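Local structure of dicer Related Helicase (Caenorhabditis elegans, 6M6Q) at residues B[212-216]-B[274-280]; B[190-196]-B[265-269]; B[51-55]-B[136-140]. The protein probably hydrolyses ATP and acts on RNA as a RIG-I-like helicase linked to RNA interference, this helical chain being its N-terminal domain. One frame throughout, in Å; residues are numbered along the deposited sequence.

Overall arrangement
All three contacts belong to the helical N-terminal domain of this RIG-I-like helicase. Interaction 3 comes first along the chain, joining residues 51-55 to helix 131-144, and it closes before either of the others opens. Interactions 1 and 2 are interleaved: 190-196 and 212-216 lie on the early side, 265-269 and 274-280 on the late side, the last two being helix 262-271 and the loop that leaves it. Their centres are 18 Å apart, and they meet where Leu216 packs on Met268. Interaction 2 is near the centre of the chain, whereas interaction 3, its centre 24 Å from that of interaction 2 and 33 Å from that of interaction 1, lies in a separate helical region nearer the N-terminus.

Interaction 1 (B[212-216]-B[274-280]); sequences ETTIL and GFKSNDK
The loop that leaves helix 262-271 turns back onto helix 210-221 in the helical N-terminal domain, and Phe275 is the side chain it sets against Glu212, Ile215 and Leu216. The aliphatic part of Glu212 lies over one face of the ring: CG stands 3.7 Å from the centroid of the Phe275 ring, 15° off its normal, a CH-pi contact. At chi2 (83°) the Glu212 chain bends, carrying its carboxylate past the ring toward Lys276 and Lys280, with the carboxylate and ring planes nearly perpendicular. Leu216 comes to the ring's edge, with its CG in the ring plane and 3.8 Å from Phe275 CZ. Ile215 CG2 also approaches near the plane, 4.1 Å from Phe275 CE1, while its CD1 comes to 3.7 Å from Gly274 O. Trp289 meets the Phe275 ring edge-to-face, and Phe293 of the same helix 288-295 also packs on it. With Phe275 cut back to an alanine, Glu212 CG is likely to lose its aromatic platform, and a gap would probably open beside Leu216. At the polar end, Lys280 NZ and Glu212 OE2 form a long salt bridge at 3.8 Å. One water bridges the segments, donating hydrogen bonds to Glu212 OE2 at 3.3 Å and to the backbone oxygen of Lys276 at 3.1 Å.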
loop_
_atom_site.group_PDB
_atom_site.type_symbol
_atom_site.label_atom_id
_atom_site.label_comp_id
_atom_site.label_asym_id
_atom_site.label_seq_id
_atom_site.Cartn_x
_atom_site.Cartn_y
_atom_site.Cartn_z
ATOM N N GLU B 212 8.070 -9.911 -27.680
ATOM C CA GLU B 212 7.989 -9.580 -26.233
ATOM C C GLU B 212 7.415 -10.777 -25.469
ATOM O O GLU B 212 7.952 -11.102 -24.405
ATOM C CB GLU B 212 7.146 -8.316 -26.034
ATOM C CG GLU B 212 7.867 -7.026 -26.426
ATOM C CD GLU B 212 7.848 -6.647 -27.905
ATOM O OE1 GLU B 212 6.928 -7.066 -28.618
ATOM O OE2 GLU B 212 8.757 -5.927 -28.329
ATOM N N THR B 213 6.395 -11.430 -26.024
ATOM C CA THR B 213 5.730 -12.622 -25.432
ATOM C C THR B 213 6.751 -13.772 -25.325
ATOM O O THR B 213 6.746 -14.476 -24.281
ATOM C CB THR B 213 4.480 -13.016 -26.237
ATOM O OG1 THR B 213 3.579 -11.906 -26.269
ATOM C CG2 THR B 213 3.768 -14.225 -25.666
ATOM N N THR B 214 7.618 -13.936 -26.332
ATOM C CA THR B 214 8.651 -14.999 -26.367
ATOM C C THR B 214 9.608 -14.807 -25.181
ATOM O O THR B 214 9.853 -15.791 -24.459
ATOM C CB THR B 214 9.362 -15.032 -27.725
ATOM O OG1 THR B 214 8.403 -15.412 -28.713
ATOM C CG2 THR B 214 10.529 -15.988 -27.755
ATOM N N ILE B 215 10.051 -13.576 -24.922
ATOM C CA ILE B 215 10.954 -13.255 -23.770
ATOM C C ILE B 215 10.187 -13.530 -22.467
ATOM O O ILE B 215 10.749 -14.220 -21.607
ATOM C CB ILE B 215 11.514 -11.812 -23.856
ATOM C CG1 ILE B 215 12.571 -11.683 -24.960
ATOM C CG2 ILE B 215 12.073 -11.343 -22.515
ATOM C CD1 ILE B 215 12.627 -10.308 -25.615
ATOM N N LEU B 216 8.911 -13.112 -22.382
ATOM C CA LEU B 216 8.081 -13.278 -21.153
ATOM C C LEU B 216 7.925 -14.758 -20.835
ATOM O O LEU B 216 8.170 -15.115 -19.688
ATOM C CB LEU B 216 6.720 -12.605 -21.327
ATOM C CG LEU B 216 6.739 -11.082 -21.221
ATOM C CD1 LEU B 216 5.357 -10.499 -21.486
ATOM C CD2 LEU B 216 7.262 -10.639 -19.862
ATOM N N GLY B 274 14.212 -7.003 -20.950
ATOM C CA GLY B 274 14.841 -7.796 -22.029
ATOM C C GLY B 274 14.305 -7.424 -23.402
ATOM O O GLY B 274 14.994 -7.726 -24.415
ATOM N N PHE B 275 13.124 -6.805 -23.451
ATOM C CA PHE B 275 12.450 -6.365 -24.705
ATOM C C PHE B 275 13.396 -5.466 -25.531
ATOM O O PHE B 275 14.081 -4.611 -24.961
ATOM C CB PHE B 275 11.153 -5.610 -24.400
ATOM C CG PHE B 275 10.086 -6.368 -23.646
ATOM C CD1 PHE B 275 10.205 -7.728 -23.363
ATOM C CD2 PHE B 275 8.952 -5.700 -23.202
ATOM C CE1 PHE B 275 9.213 -8.391 -22.659
ATOM C CE2 PHE B 275 7.950 -6.370 -22.520
ATOM C CZ PHE B 275 8.081 -7.711 -22.248
ATOM N N LYS B 276 13.458 -5.694 -26.841
ATOM C CA LYS B 276 14.312 -4.927 -27.788
ATOM C C LYS B 276 13.436 -3.877 -28.448
ATOM O O LYS B 276 12.459 -4.284 -29.109
ATOM C CB LYS B 276 14.920 -5.850 -28.852
ATOM C CG LYS B 276 15.962 -6.849 -28.349
ATOM C CD LYS B 276 16.297 -7.957 -29.341
ATOM C CE LYS B 276 16.851 -9.211 -28.685
ATOM N NZ LYS B 276 15.798 -9.962 -27.952
ATOM N N SER B 277 13.727 -2.589 -28.246
ATOM C CA SER B 277 12.912 -1.486 -28.818
ATOM C C SER B 277 13.798 -0.377 -29.405
ATOM O O SER B 277 13.227 0.675 -29.786
ATOM C CB SER B 277 11.903 -0.951 -27.804
ATOM O OG SER B 277 12.484 0.008 -26.924
ATOM N N ASN B 278 15.085 -0.660 -29.658
ATOM C CA ASN B 278 16.051 0.340 -30.198
ATOM C C ASN B 278 15.669 0.688 -31.650
ATOM O O ASN B 278 15.568 1.905 -31.949
ATOM C CB ASN B 278 17.501 -0.126 -30.053
ATOM C CG ASN B 278 18.025 0.032 -28.638
ATOM O OD1 ASN B 278 17.248 0.187 -27.699
ATOM N ND2 ASN B 278 19.340 0.007 -28.475
ATOM N N ASP B 279 15.380 -0.323 -32.483
ATOM C CA ASP B 279 15.179 -0.175 -33.954
ATOM C C ASP B 279 13.803 0.435 -34.249
ATOM O O ASP B 279 13.645 0.995 -35.349
ATOM C CB ASP B 279 15.337 -1.513 -34.680
ATOM C CG ASP B 279 16.710 -2.135 -34.506
ATOM O OD1 ASP B 279 17.705 -1.387 -34.573
ATOM O OD2 ASP B 279 16.774 -3.363 -34.312
ATOM N N LYS B 280 12.850 0.336 -33.318
ATOM C CA LYS B 280 11.431 0.715 -33.578
ATOM C C LYS B 280 11.226 2.209 -33.293
ATOM O O LYS B 280 10.072 2.673 -33.443
ATOM C CB LYS B 280 10.433 -0.093 -32.746
ATOM C CG LYS B 280 10.914 -1.418 -32.190
ATOM C CD LYS B 280 9.928 -1.999 -31.215
ATOM C CE LYS B 280 9.006 -3.019 -31.839
ATOM N NZ LYS B 280 9.583 -4.380 -31.747
HETATM O O HOH W 1 10.905 -6.447 -30.728
#

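Interaction 2 (B[190-196]-B[265-269]); sequences VAGAARG and TLTMF
Val190 opens the contact at the C-terminal end of helix 186-193, where the chain turns into helix 196-204 and both sides of the turn pack on helix 262-271. Its CG1 comes obliquely to the Phe269 ring, 4.5 Å from CZ. Ala191 fits more closely: its CB lies 3.5 Å from Leu266 CD2, and its CA sits over one face of Phe269, offset toward the rim. With Ala194 the chain leaves helical geometry, and its small side chain points at the opposing helix, CB being 4.0 Å from Phe269 CE1 and 4.0 Å from Thr265 CG2. Arg195, at the N-cap position of the next helix, has its CB pointing away from helix 262-271, while its backbone N bonds to Asn303 OD1 on helix 301-310. Gly196 then comes up against Thr265 through its backbone. Thr265 has OG1 beside its own backbone N and anti to its carbonyl carbon (chi1 -55°), which presents the hydroxyl to Gly196. Trp260 NE1 hydrogen-bonds to the same OG1. Met268 SD approaches Gly196 O, and Gly196 N donates to Thr265 OG1 at 3.2 Å with an N-H...O angle of 148°.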
loop_
_atom_site.group_PDB
_atom_site.type_symbol
_atom_site.label_atom_id
_atom_site.label_comp_id
_atom_site.label_asym_id
_atom_site.label_seq_id
_atom_site.Cartn_x
_atom_site.Cartn_y
_atom_site.Cartn_z
ATOM N N VAL B 190 1.524 -1.497 -9.030
ATOM C CA VAL B 190 0.952 -2.046 -10.291
ATOM C C VAL B 190 1.221 -3.558 -10.330
ATOM O O VAL B 190 0.254 -4.309 -10.485
ATOM C CB VAL B 190 1.487 -1.323 -11.542
ATOM C CG1 VAL B 190 0.753 -1.772 -12.799
ATOM C CG2 VAL B 190 1.392 0.184 -11.404
ATOM N N ALA B 191 2.477 -3.971 -10.128
ATOM C CA ALA B 191 2.938 -5.381 -10.135
ATOM C C ALA B 191 2.181 -6.196 -9.079
ATOM O O ALA B 191 1.855 -7.360 -9.342
ATOM C CB ALA B 191 4.420 -5.422 -9.881
ATOM N N GLY B 192 1.920 -5.596 -7.924
ATOM C CA GLY B 192 1.229 -6.243 -6.795
ATOM C C GLY B 192 -0.256 -6.445 -7.057
ATOM O O GLY B 192 -0.797 -7.448 -6.568
ATOM N N ALA B 193 -0.904 -5.508 -7.749
ATOM C CA ALA B 193 -2.363 -5.514 -8.026
ATOM C C ALA B 193 -2.667 -6.340 -9.285
ATOM O O ALA B 193 -3.789 -6.867 -9.385
ATOM C CB ALA B 193 -2.867 -4.105 -8.170
ATOM N N ALA B 194 -1.719 -6.432 -10.214
ATOM C CA ALA B 194 -1.910 -7.087 -11.527
ATOM C C ALA B 194 -2.164 -8.589 -11.347
ATOM O O ALA B 194 -1.665 -9.178 -10.362
ATOM C CB ALA B 194 -0.715 -6.840 -12.412
ATOM N N ARG B 195 -2.893 -9.169 -12.300
ATOM C CA ARG B 195 -3.152 -10.628 -12.411
ATOM C C ARG B 195 -2.494 -11.134 -13.707
ATOM O O ARG B 195 -3.141 -11.042 -14.779
ATOM C CB ARG B 195 -4.662 -10.912 -12.380
ATOM C CG ARG B 195 -5.388 -10.411 -11.132
ATOM C CD ARG B 195 -5.256 -11.319 -9.911
ATOM N NE ARG B 195 -4.588 -10.656 -8.790
ATOM C CZ ARG B 195 -5.207 -9.951 -7.836
ATOM N NH1 ARG B 195 -6.525 -9.829 -7.848
ATOM N NH2 ARG B 195 -4.502 -9.383 -6.871
ATOM N N GLY B 196 -1.258 -11.612 -13.599
ATOM C CA GLY B 196 -0.363 -11.948 -14.718
ATOM C C GLY B 196 -0.980 -12.891 -15.733
ATOM O O GLY B 196 -0.620 -12.767 -16.905
ATOM N N THR B 265 3.582 -13.354 -11.762
ATOM C CA THR B 265 3.112 -11.995 -12.144
ATOM C C THR B 265 4.296 -11.020 -12.044
ATOM O O THR B 265 4.524 -10.262 -13.002
ATOM C CB THR B 265 1.936 -11.518 -11.277
ATOM O OG1 THR B 265 0.874 -12.473 -11.310
ATOM C CG2 THR B 265 1.395 -10.176 -11.728
ATOM N N LEU B 266 5.049 -11.072 -10.946
ATOM C CA LEU B 266 6.194 -10.158 -10.705
ATOM C C LEU B 266 7.309 -10.453 -11.715
ATOM O O LEU B 266 7.946 -9.470 -12.203
ATOM C CB LEU B 266 6.682 -10.316 -9.260
ATOM C CG LEU B 266 5.672 -9.906 -8.188
ATOM C CD1 LEU B 266 6.322 -9.882 -6.823
ATOM C CD2 LEU B 266 5.041 -8.559 -8.503
ATOM N N THR B 267 7.495 -11.729 -12.072
ATOM C CA THR B 267 8.578 -12.179 -12.973
ATOM C C THR B 267 8.312 -11.657 -14.382
ATOM O O THR B 267 9.294 -11.387 -15.075
ATOM C CB THR B 267 8.752 -13.695 -12.901
ATOM O OG1 THR B 267 9.070 -13.997 -11.543
ATOM C CG2 THR B 267 9.850 -14.222 -13.793
ATOM N N MET B 268 7.050 -11.398 -14.736
ATOM C CA MET B 268 6.676 -10.768 -16.041
ATOM C C MET B 268 7.188 -9.322 -16.092
ATOM O O MET B 268 7.809 -8.959 -17.100
ATOM C CB MET B 268 5.166 -10.757 -16.276
ATOM C CG MET B 268 4.615 -12.074 -16.691
ATOM S SD MET B 268 2.854 -11.940 -16.987
ATOM C CE MET B 268 2.831 -11.552 -18.728
ATOM N N PHE B 269 6.933 -8.522 -15.060
ATOM C CA PHE B 269 7.395 -7.111 -14.965
ATOM C C PHE B 269 8.923 -7.072 -14.866
ATOM O O PHE B 269 9.512 -6.163 -15.438
ATOM C CB PHE B 269 6.727 -6.401 -13.788
ATOM C CG PHE B 269 5.293 -6.035 -14.055
ATOM C CD1 PHE B 269 4.278 -6.948 -13.816
ATOM C CD2 PHE B 269 4.966 -4.809 -14.615
ATOM C CE1 PHE B 269 2.959 -6.629 -14.090
ATOM C CE2 PHE B 269 3.650 -4.496 -14.905
ATOM C CZ PHE B 269 2.645 -5.402 -14.633
#

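Interaction 3 (B[51-55]-B[136-140]); sequences YFKLF and IADEV
Ile136 lays its CG2 methyl over one face of the Phe55 ring, 4.0 Å from the centroid and 27° off the normal, a CH-pi contact in which the two side chains run past each other in opposite directions. The methyl sits toward the CE2-CZ side, at 3.7 Å from Phe55 CE2. CG2 lies anti to the backbone N of Ile136, while CG1 is turned beside that N (chi1 -55°) and sends CD1 to the backbone oxygen of Leu54. The same CG2 also touches Leu54 CB at 3.9 Å, so one branch packs against two successive residues of the 3-10 turn. One helical turn on, Val140 divides its methyls: CG1 meets Tyr51 CD2 at 4.0 Å, and CG2 meets Leu54 CD1 at 4.1 Å. No hydrogen bond crosses between the two segments; the contact is essentially apolar packing. The 3-10 segment 51-55, between helix 33-42 and helix 63-72, thus lies against one side of helix 131-144. Phe123 of helix 94-127 meets Phe55 edge-to-face, while Val140 and Ala137 also pack on Val39 and Phe36 of helix 33-42.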
loop_
_atom_site.group_PDB
_atom_site.type_symbol
_atom_site.label_atom_id
_atom_site.label_comp_id
_atom_site.label_asym_id
_atom_site.label_seq_id
_atom_site.Cartn_x
_atom_site.Cartn_y
_atom_site.Cartn_z
ATOM N N TYR B 51 18.839 -17.878 7.201
ATOM C CA TYR B 51 19.281 -16.529 6.752
ATOM C C TYR B 51 18.386 -15.448 7.392
ATOM O O TYR B 51 18.809 -14.280 7.441
ATOM C CB TYR B 51 19.254 -16.392 5.222
ATOM C CG TYR B 51 20.226 -17.252 4.438
ATOM C CD1 TYR B 51 21.294 -17.898 5.050
ATOM C CD2 TYR B 51 20.082 -17.406 3.063
ATOM C CE1 TYR B 51 22.174 -18.686 4.322
ATOM C CE2 TYR B 51 20.946 -18.200 2.325
ATOM C CZ TYR B 51 21.994 -18.845 2.956
ATOM O OH TYR B 51 22.839 -19.630 2.233
ATOM N N PHE B 52 17.189 -15.816 7.870
ATOM C CA PHE B 52 16.235 -14.871 8.501
ATOM C C PHE B 52 16.959 -14.121 9.636
ATOM O O PHE B 52 16.665 -12.927 9.872
ATOM C CB PHE B 52 14.981 -15.603 9.015
ATOM C CG PHE B 52 13.950 -15.982 7.971
ATOM C CD1 PHE B 52 13.032 -15.054 7.494
ATOM C CD2 PHE B 52 13.851 -17.289 7.516
ATOM C CE1 PHE B 52 12.080 -15.422 6.554
ATOM C CE2 PHE B 52 12.895 -17.650 6.580
ATOM C CZ PHE B 52 12.021 -16.717 6.095
ATOM N N LYS B 53 17.897 -14.793 10.310
ATOM C CA LYS B 53 18.557 -14.270 11.539
ATOM C C LYS B 53 19.384 -13.018 11.201
ATOM O O LYS B 53 19.537 -12.169 12.093
ATOM C CB LYS B 53 19.426 -15.339 12.200
ATOM C CG LYS B 53 19.551 -15.199 13.708
ATOM C CD LYS B 53 20.617 -16.073 14.315
ATOM C CE LYS B 53 20.631 -16.004 15.826
ATOM N NZ LYS B 53 20.890 -14.625 16.306
ATOM N N LEU B 54 19.871 -12.899 9.957
ATOM C CA LEU B 54 20.698 -11.748 9.491
ATOM C C LEU B 54 19.877 -10.444 9.530
ATOM O O LEU B 54 20.473 -9.386 9.255
ATOM C CB LEU B 54 21.203 -12.007 8.064
ATOM C CG LEU B 54 22.155 -13.185 7.881
ATOM C CD1 LEU B 54 22.106 -13.702 6.440
ATOM C CD2 LEU B 54 23.577 -12.801 8.265
ATOM N N PHE B 55 18.566 -10.510 9.816
ATOM C CA PHE B 55 17.639 -9.344 9.755
ATOM C C PHE B 55 17.130 -8.984 11.162
ATOM O O PHE B 55 16.271 -8.083 11.276
ATOM C CB PHE B 55 16.486 -9.633 8.786
ATOM C CG PHE B 55 16.917 -9.932 7.371
ATOM C CD1 PHE B 55 17.188 -11.229 6.970
ATOM C CD2 PHE B 55 17.055 -8.916 6.441
ATOM C CE1 PHE B 55 17.607 -11.501 5.678
ATOM C CE2 PHE B 55 17.467 -9.190 5.146
ATOM C CZ PHE B 55 17.748 -10.481 4.771
ATOM N N ILE B 136 21.498 -6.044 3.125
ATOM C CA ILE B 136 21.611 -7.445 3.605
ATOM C C ILE B 136 20.995 -8.352 2.543
ATOM O O ILE B 136 21.620 -9.402 2.224
ATOM C CB ILE B 136 20.963 -7.627 4.983
ATOM C CG1 ILE B 136 21.547 -6.646 6.002
ATOM C CG2 ILE B 136 21.113 -9.071 5.440
ATOM C CD1 ILE B 136 20.865 -6.673 7.345
ATOM N N ALA B 137 19.844 -7.952 1.992
ATOM C CA ALA B 137 19.092 -8.735 0.991
ATOM C C ALA B 137 19.918 -8.848 -0.291
ATOM O O ALA B 137 19.900 -9.924 -0.897
ATOM C CB ALA B 137 17.752 -8.107 0.737
ATOM N N ASP B 138 20.624 -7.775 -0.672
ATOM C CA ASP B 138 21.475 -7.728 -1.899
ATOM C C ASP B 138 22.556 -8.800 -1.763
ATOM O O ASP B 138 22.667 -9.633 -2.659
ATOM C CB ASP B 138 22.067 -6.328 -2.121
ATOM C CG ASP B 138 22.529 -6.034 -3.547
ATOM O OD1 ASP B 138 21.918 -6.588 -4.489
ATOM O OD2 ASP B 138 23.494 -5.226 -3.706
ATOM N N GLU B 139 23.250 -8.824 -0.630
ATOM C CA GLU B 139 24.355 -9.777 -0.352
ATOM C C GLU B 139 23.805 -11.210 -0.264
ATOM O O GLU B 139 24.536 -12.130 -0.658
ATOM C CB GLU B 139 25.112 -9.394 0.924
ATOM C CG GLU B 139 26.420 -10.157 1.068
ATOM C CD GLU B 139 27.276 -9.802 2.258
ATOM O OE1 GLU B 139 27.098 -8.686 2.795
ATOM O OE2 GLU B 139 28.133 -10.648 2.644
ATOM N N VAL B 140 22.582 -11.407 0.243
ATOM C CA VAL B 140 21.990 -12.776 0.362
ATOM C C VAL B 140 21.832 -13.355 -1.049
ATOM O O VAL B 140 22.275 -14.515 -1.276
ATOM C CB VAL B 140 20.657 -12.781 1.133
ATOM C CG1 VAL B 140 19.823 -14.037 0.837
ATOM C CG2 VAL B 140 20.886 -12.632 2.631
#